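Long-range contacts in dihydrofolate reductase (Coxiella burnetii, PDB 3TQB), which probably reduces 7,8-dihydrofolate to tetrahydrofolate with NADPH, a step that feeds glycine, purine and DNA precursor synthesis: residues M1-I6 with P107-M112; L5-D10 with R100-A105. All coordinates share one frame; numbering follows the deposited sequence.

Contact 1: residues M1-I6 with P107-M112; sequences MIITLI and PKADKM
I3 and L5 of strand 2-10 face K111 across a parallel pairing in the central mixed sheet of the dihydrofolate reductase fold, with T4 level with K111 and L5 with M112. The carbonyl O of I3 accepts two successive amides: K111 N lies in the carbonyl plane at 3.1 Å from I3 O, while D110 N, tilted 19° from that plane, comes to 2.8 Å from I3 O. L5 N donates to K111 O at 3.1 Å.

T4 and K111 run side by side on one face, T4 OG1 beside K111 CB at 3.7 Å and T4 CG2 touching the same carbon; the hydroxyl hydrogen-bonds to E92. On the other face L5 CG packs on the small methyl of A109, CB, at 3.7 Å, and L5 CB meets M112 CG. Beta-branched I3 favours the extended backbone; with CG1 anti to the carbonyl carbon (chi1 -62°), its CD1 lies 3.3 Å from K108 O and touches K108 CB, and CG2 reaches A109. The extended K108 chain leads away to a salt bridge with D81. D110 offers its carboxylate to the strand's second residue: I3 N makes a weak, nearly straight bond of 3.5 Å to D110 OD2.

Contact 2: residues L5-D10 with R100-A105; sequences LIAAMD and RIFKEA. With NDP (NADPH dihydro-nicotinamide-adenine-dinucleotide phosphate), chain B.
F102 of helix 99-105 wedges its ring against I6 and A7 of strand 2-10, a helix-on-sheet packing that forms part of the NADPH cleft of the dihydrofolate reductase fold. Strand and helix segments run at 139° with axes 10.2 Å apart, a gap bridged by F102 and L5 together. With chi1 at -78° F102 CG sits beside the backbone N, and the end of the ring comes nearer the strand than its CB direction suggests. Its far end, CZ, meets the A7 methyl CB obliquely at 3.5 Å, and at the ring edge the same CZ lies 3.4 Å from the carbonyl I6 O. Alanine suits this place because its single methyl lets the ring approach the backbone closely. Near the ring plane, on the cofactor side, F102 CE2 comes 3.9 Å from C4N of the nicotinamide, the carbon that carries the hydride in NADPH. One turn along, L5 CD2 fits against A105 CB at 3.6 Å.

The cofactor joins both segments. A8 bonds the carboxamide through its backbone: A8 N donates to O7N at 2.8 Å, and the amide N7N returns a weak bond to A8 O. At the other end of NADPH, R100, extended from CG to NE, lays one guanidinium face over the adenine, with C5A 3.4 Å above its plane. I101 CD1 makes a van der Waals contact with the purine at N7A, and the extended E104 chain brings OE1 to 3.0 Å from the adenine amine N6A.

Contacts 1 and 2 share strand 2-10 and lie with centres 10 Å apart. The 1-6 half pairs with strand 111-117, while 5-10 packs against helix 99-105, the helix that directly precedes that strand in the chain; one strand therefore receives both elements. L5 is common to both: CG and CD1 meet the A109 methyl, CD2 that of A105, and the side chain also touches I95. The L5 side chain is about 9 Å from each of the bound NADPH and folic acid. Contact 1 joins two neighbouring inner strands of the sheet, whereas contact 2 reaches the active site, where I6, A7 and A8 touch the folic acid and A8 holds the nicotinamide carboxamide.

Contact 1: residues M1-I6 with P107-M112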
loop_
_atom_site.group_PDB
_atom_site.type_symbol
_atom_site.label_atom_id
_atom_site.label_comp_id
_atom_site.label_asym_id
_atom_site.label_seq_id
_atom_site.Cartn_x
_atom_site.Cartn_y
_atom_site.Cartn_z
ATOM N N MET A 1 9.989 8.182 -12.377
ATOM C CA MET A 1 8.840 7.593 -11.638
ATOM C C MET A 1 9.078 7.679 -10.134
ATOM O O MET A 1 10.160 7.337 -9.653
ATOM C CB MET A 1 8.649 6.131 -12.043
ATOM C CG MET A 1 7.295 5.546 -11.661
ATOM S SD MET A 1 7.372 3.784 -11.277
ATOM C CE MET A 1 8.243 3.156 -12.710
ATOM N N ILE A 2 8.065 8.135 -9.399
ATOM C CA ILE A 2 8.121 8.201 -7.939
ATOM C C ILE A 2 7.342 7.027 -7.354
ATOM O O ILE A 2 6.122 6.968 -7.483
ATOM C CB ILE A 2 7.511 9.516 -7.402
ATOM C CG1 ILE A 2 8.265 10.733 -7.948
ATOM C CG2 ILE A 2 7.523 9.529 -5.879
ATOM C CD1 ILE A 2 9.706 10.843 -7.475
ATOM N N ILE A 3 8.048 6.095 -6.719
ATOM C CA ILE A 3 7.411 4.937 -6.094
ATOM C C ILE A 3 7.016 5.285 -4.665
ATOM O O ILE A 3 7.855 5.712 -3.869
ATOM C CB ILE A 3 8.341 3.716 -6.080
ATOM C CG1 ILE A 3 8.680 3.293 -7.511
ATOM C CG2 ILE A 3 7.690 2.562 -5.329
ATOM C CD1 ILE A 3 9.684 2.173 -7.592
ATOM N N THR A 4 5.737 5.100 -4.344
ATOM C CA THR A 4 5.203 5.501 -3.046
ATOM C C THR A 4 4.501 4.336 -2.362
ATOM O O THR A 4 3.692 3.646 -2.979
ATOM C CB THR A 4 4.212 6.671 -3.197
ATOM O OG1 THR A 4 4.860 7.768 -3.854
ATOM C CG2 THR A 4 3.702 7.127 -1.834
ATOM N N LEU A 5 4.824 4.117 -1.088
ATOM C CA LEU A 5 4.125 3.128 -0.274
ATOM C C LEU A 5 3.108 3.840 0.616
ATOM O O LEU A 5 3.394 4.901 1.172
ATOM C CB LEU A 5 5.106 2.324 0.589
ATOM C CG LEU A 5 6.294 1.649 -0.108
ATOM C CD1 LEU A 5 7.031 0.758 0.873
ATOM C CD2 LEU A 5 5.854 0.834 -1.314
ATOM N N ILE A 6 1.920 3.253 0.733
ATOM C CA ILE A 6 0.872 3.777 1.601
ATOM C C ILE A 6 0.300 2.628 2.431
ATOM O O ILE A 6 -0.028 1.566 1.891
ATOM C CB ILE A 6 -0.243 4.483 0.785
ATOM C CG1 ILE A 6 -1.289 5.108 1.714
ATOM C CG2 ILE A 6 -0.904 3.512 -0.199
ATOM C CD1 ILE A 6 -2.334 5.924 0.988
ATOM N N PRO A 107 12.754 -1.370 -0.778
ATOM C CA PRO A 107 14.064 -0.929 -1.288
ATOM C C PRO A 107 14.016 -0.037 -2.541
ATOM O O PRO A 107 15.005 0.628 -2.852
ATOM C CB PRO A 107 14.779 -2.251 -1.611
ATOM C CG PRO A 107 13.684 -3.246 -1.791
ATOM C CD PRO A 107 12.624 -2.840 -0.823
ATOM N N LYS A 108 12.889 -0.038 -3.253
ATOM C CA LYS A 108 12.710 0.799 -4.442
ATOM C C LYS A 108 11.860 2.047 -4.177
ATOM O O LYS A 108 11.725 2.902 -5.054
ATOM C CB LYS A 108 12.075 -0.021 -5.565
ATOM C CG LYS A 108 12.932 -1.179 -6.050
ATOM C CD LYS A 108 12.264 -1.897 -7.214
ATOM C CE LYS A 108 13.115 -3.035 -7.745
ATOM N NZ LYS A 108 12.466 -3.698 -8.918
ATOM N N ALA A 109 11.301 2.154 -2.972
ATOM C CA ALA A 109 10.358 3.222 -2.644
ATOM C C ALA A 109 11.053 4.559 -2.431
ATOM O O ALA A 109 12.077 4.634 -1.753
ATOM C CB ALA A 109 9.560 2.855 -1.405
ATOM N N ASP A 110 10.474 5.610 -3.007
ATOM C CA ASP A 110 10.957 6.980 -2.823
ATOM C C ASP A 110 10.264 7.664 -1.651
ATOM O O ASP A 110 10.913 8.343 -0.853
ATOM C CB ASP A 110 10.720 7.802 -4.094
ATOM C CG ASP A 110 11.737 7.513 -5.169
ATOM O OD1 ASP A 110 12.872 8.028 -5.057
ATOM O OD2 ASP A 110 11.400 6.787 -6.128
ATOM N N LYS A 111 8.947 7.489 -1.567
ATOM C CA LYS A 111 8.118 8.144 -0.558
ATOM C C LYS A 111 7.324 7.114 0.245
ATOM O O LYS A 111 7.114 5.988 -0.207
ATOM C CB LYS A 111 7.159 9.129 -1.237
ATOM C CG LYS A 111 6.461 10.093 -0.286
ATOM C CD LYS A 111 5.631 11.136 -1.026
ATOM C CE LYS A 111 5.001 12.124 -0.049
ATOM N NZ LYS A 111 4.275 13.229 -0.734
ATOM N N MET A 112 6.900 7.508 1.443
ATOM C CA MET A 112 6.004 6.701 2.268
ATOM C C MET A 112 4.934 7.596 2.892
ATOM O O MET A 112 5.253 8.622 3.493
ATOM C CB MET A 112 6.785 5.983 3.373
ATOM C CG MET A 112 7.555 4.755 2.912
ATOM S SD MET A 112 8.109 3.725 4.290
ATOM C CE MET A 112 9.219 4.849 5.136
#

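Contact 2: residues L5-D10 with R100-A105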
loop_
_atom_site.group_PDB
_atom_site.type_symbol
_atom_site.label_atom_id
_atom_site.label_comp_id
_atom_site.label_asym_id
_atom_site.label_seq_id
_atom_site.Cartn_x
_atom_site.Cartn_y
_atom_site.Cartn_z
ATOM N N LEU A 5 4.824 4.117 -1.088
ATOM C CA LEU A 5 4.125 3.128 -0.274
ATOM C C LEU A 5 3.108 3.840 0.616
ATOM O O LEU A 5 3.394 4.901 1.172
ATOM C CB LEU A 5 5.106 2.324 0.589
ATOM C CG LEU A 5 6.294 1.649 -0.108
ATOM C CD1 LEU A 5 7.031 0.758 0.873
ATOM C CD2 LEU A 5 5.854 0.834 -1.314
ATOM N N ILE A 6 1.920 3.253 0.733
ATOM C CA ILE A 6 0.872 3.777 1.601
ATOM C C ILE A 6 0.300 2.628 2.431
ATOM O O ILE A 6 -0.028 1.566 1.891
ATOM C CB ILE A 6 -0.243 4.483 0.785
ATOM C CG1 ILE A 6 -1.289 5.108 1.714
ATOM C CG2 ILE A 6 -0.904 3.512 -0.199
ATOM C CD1 ILE A 6 -2.334 5.924 0.988
ATOM N N ALA A 7 0.197 2.836 3.741
ATOM C CA ALA A 7 -0.280 1.788 4.639
ATOM C C ALA A 7 -0.693 2.336 5.999
ATOM O O ALA A 7 -0.072 3.260 6.521
ATOM C CB ALA A 7 0.793 0.720 4.811
ATOM N N ALA A 8 -1.754 1.758 6.560
ATOM C CA ALA A 8 -2.162 2.039 7.930
ATOM C C ALA A 8 -1.660 0.909 8.816
ATOM O O ALA A 8 -1.846 -0.265 8.493
ATOM C CB ALA A 8 -3.668 2.158 8.023
ATOM N N MET A 9 -1.022 1.267 9.929
ATOM C CA MET A 9 -0.425 0.285 10.832
ATOM C C MET A 9 -0.479 0.750 12.281
ATOM O O MET A 9 -0.805 1.904 12.556
ATOM C CB MET A 9 1.026 0.016 10.430
ATOM C CG MET A 9 1.950 1.229 10.544
ATOM S SD MET A 9 3.601 0.895 9.914
ATOM C CE MET A 9 3.258 0.707 8.167
ATOM N N ASP A 10 -0.152 -0.157 13.199
ATOM C CA ASP A 10 -0.133 0.149 14.631
ATOM C C ASP A 10 1.306 0.197 15.163
ATOM O O ASP A 10 2.263 0.131 14.388
ATOM C CB ASP A 10 -1.005 -0.854 15.406
ATOM C CG ASP A 10 -0.349 -2.219 15.578
ATOM O OD1 ASP A 10 0.655 -2.510 14.895
ATOM O OD2 ASP A 10 -0.852 -3.011 16.402
ATOM N N ARG A 100 4.206 -8.965 1.324
ATOM C CA ARG A 100 5.192 -9.417 0.335
ATOM C C ARG A 100 5.448 -8.350 -0.731
ATOM O O ARG A 100 6.565 -8.227 -1.240
ATOM C CB ARG A 100 4.732 -10.720 -0.326
ATOM C CG ARG A 100 5.745 -11.337 -1.290
ATOM C CD ARG A 100 5.193 -12.599 -1.938
ATOM N NE ARG A 100 5.917 -12.960 -3.158
ATOM C CZ ARG A 100 5.542 -13.917 -4.010
ATOM N NH1 ARG A 100 4.438 -14.629 -3.791
ATOM N NH2 ARG A 100 6.275 -14.162 -5.092
ATOM N N ILE A 101 4.409 -7.594 -1.073
ATOM C CA ILE A 101 4.537 -6.489 -2.021
ATOM C C ILE A 101 5.291 -5.339 -1.352
ATOM O O ILE A 101 6.251 -4.809 -1.912
ATOM C CB ILE A 101 3.155 -6.014 -2.522
ATOM C CG1 ILE A 101 2.478 -7.108 -3.354
ATOM C CG2 ILE A 101 3.286 -4.750 -3.349
ATOM C CD1 ILE A 101 3.095 -7.323 -4.727
ATOM N N PHE A 102 4.864 -4.972 -0.146
ATOM C CA PHE A 102 5.555 -3.944 0.639
ATOM C C PHE A 102 7.046 -4.246 0.808
ATOM O O PHE A 102 7.886 -3.350 0.677
ATOM C CB PHE A 102 4.930 -3.802 2.033
ATOM C CG PHE A 102 3.641 -3.017 2.066
ATOM C CD1 PHE A 102 3.509 -1.813 1.382
ATOM C CD2 PHE A 102 2.574 -3.462 2.836
ATOM C CE1 PHE A 102 2.326 -1.090 1.438
ATOM C CE2 PHE A 102 1.389 -2.740 2.901
ATOM C CZ PHE A 102 1.265 -1.554 2.205
ATOM N N LYS A 103 7.363 -5.507 1.098
ATOM C CA LYS A 103 8.740 -5.932 1.349
ATOM C C LYS A 103 9.616 -5.756 0.114
ATOM O O LYS A 103 10.720 -5.217 0.201
ATOM C CB LYS A 103 8.769 -7.393 1.812
ATOM C CG LYS A 103 10.137 -7.884 2.277
ATOM C CD LYS A 103 10.054 -9.286 2.856
ATOM C CE LYS A 103 11.397 -9.734 3.407
ATOM N NZ LYS A 103 11.292 -11.018 4.155
ATOM N N GLU A 104 9.118 -6.206 -1.035
ATOM C CA GLU A 104 9.851 -6.087 -2.291
ATOM C C GLU A 104 9.951 -4.631 -2.762
ATOM O O GLU A 104 10.953 -4.240 -3.361
ATOM C CB GLU A 104 9.197 -6.947 -3.374
ATOM C CG GLU A 104 10.069 -7.159 -4.610
ATOM C CD GLU A 104 9.387 -7.992 -5.683
ATOM O OE1 GLU A 104 8.301 -8.550 -5.413
ATOM O OE2 GLU A 104 9.942 -8.085 -6.799
ATOM N N ALA A 105 8.917 -3.839 -2.484
ATOM C CA ALA A 105 8.876 -2.432 -2.893
ATOM C C ALA A 105 9.718 -1.508 -2.007
ATOM O O ALA A 105 10.286 -0.535 -2.501
ATOM C CB ALA A 105 7.436 -1.941 -2.936
HETATM P PA NDP B . -0.689 -9.836 -0.274
HETATM O O1A NDP B . 0.765 -9.469 -0.136
HETATM O O2A NDP B . -1.725 -8.760 -0.469
HETATM O O5B NDP B . -0.813 -10.845 -1.511
HETATM C C5B NDP B . -0.152 -12.111 -1.509
HETATM C C4B NDP B . -0.458 -12.784 -2.840
HETATM O O4B NDP B . -0.248 -11.844 -3.898
HETATM C C3B NDP B . 0.405 -13.994 -3.170
HETATM O O3B NDP B . -0.184 -15.229 -2.746
HETATM C C2B NDP B . 0.468 -13.920 -4.672
HETATM O O2B NDP B . -0.756 -14.425 -5.193
HETATM C C1B NDP B . 0.507 -12.433 -4.959
HETATM N N9A NDP B . 1.886 -11.873 -4.986
HETATM C C8A NDP B . 2.483 -11.190 -3.987
HETATM N N7A NDP B . 3.738 -10.812 -4.343
HETATM C C5A NDP B . 3.964 -11.246 -5.593
HETATM C C6A NDP B . 5.086 -11.184 -6.562
HETATM N N6A NDP B . 6.250 -10.563 -6.257
HETATM N N1A NDP B . 4.909 -11.768 -7.768
HETATM C C2A NDP B . 3.759 -12.391 -8.099
HETATM N N3A NDP B . 2.706 -12.481 -7.260
HETATM C C4A NDP B . 2.739 -11.941 -6.016
HETATM O O3 NDP B . -1.117 -10.773 0.963
HETATM P PN NDP B . -1.216 -10.249 2.484
HETATM O O1N NDP B . 0.150 -9.797 2.944
HETATM O O2N NDP B . -1.943 -11.314 3.269
HETATM O O5D NDP B . -2.160 -8.948 2.385
HETATM C C5D NDP B . -3.549 -8.999 2.710
HETATM C C4D NDP B . -3.757 -8.678 4.184
HETATM O O4D NDP B . -2.997 -7.520 4.542
HETATM C C3D NDP B . -5.209 -8.340 4.479
HETATM O O3D NDP B . -5.556 -8.759 5.802
HETATM C C2D NDP B . -5.252 -6.831 4.381
HETATM O O2D NDP B . -6.295 -6.269 5.181
HETATM C C1D NDP B . -3.875 -6.439 4.887
HETATM N N1N NDP B . -3.408 -5.174 4.315
HETATM C C2N NDP B . -3.376 -4.094 5.119
HETATM C C3N NDP B . -2.941 -2.853 4.672
HETATM C C7N NDP B . -2.915 -1.663 5.591
HETATM O O7N NDP B . -2.528 -0.584 5.172
HETATM N N7N NDP B . -3.318 -1.808 6.852
HETATM C C4N NDP B . -2.498 -2.752 3.239
HETATM C C5N NDP B . -2.562 -3.966 2.440
HETATM C C6N NDP B . -3.020 -5.138 3.028
HETATM P P2B NDP B . -0.890 -15.751 -6.078
HETATM O O1X NDP B . -0.911 -16.860 -5.059
HETATM O O2X NDP B . -2.197 -15.549 -6.813
HETATM O O3X NDP B . 0.318 -15.744 -6.978
#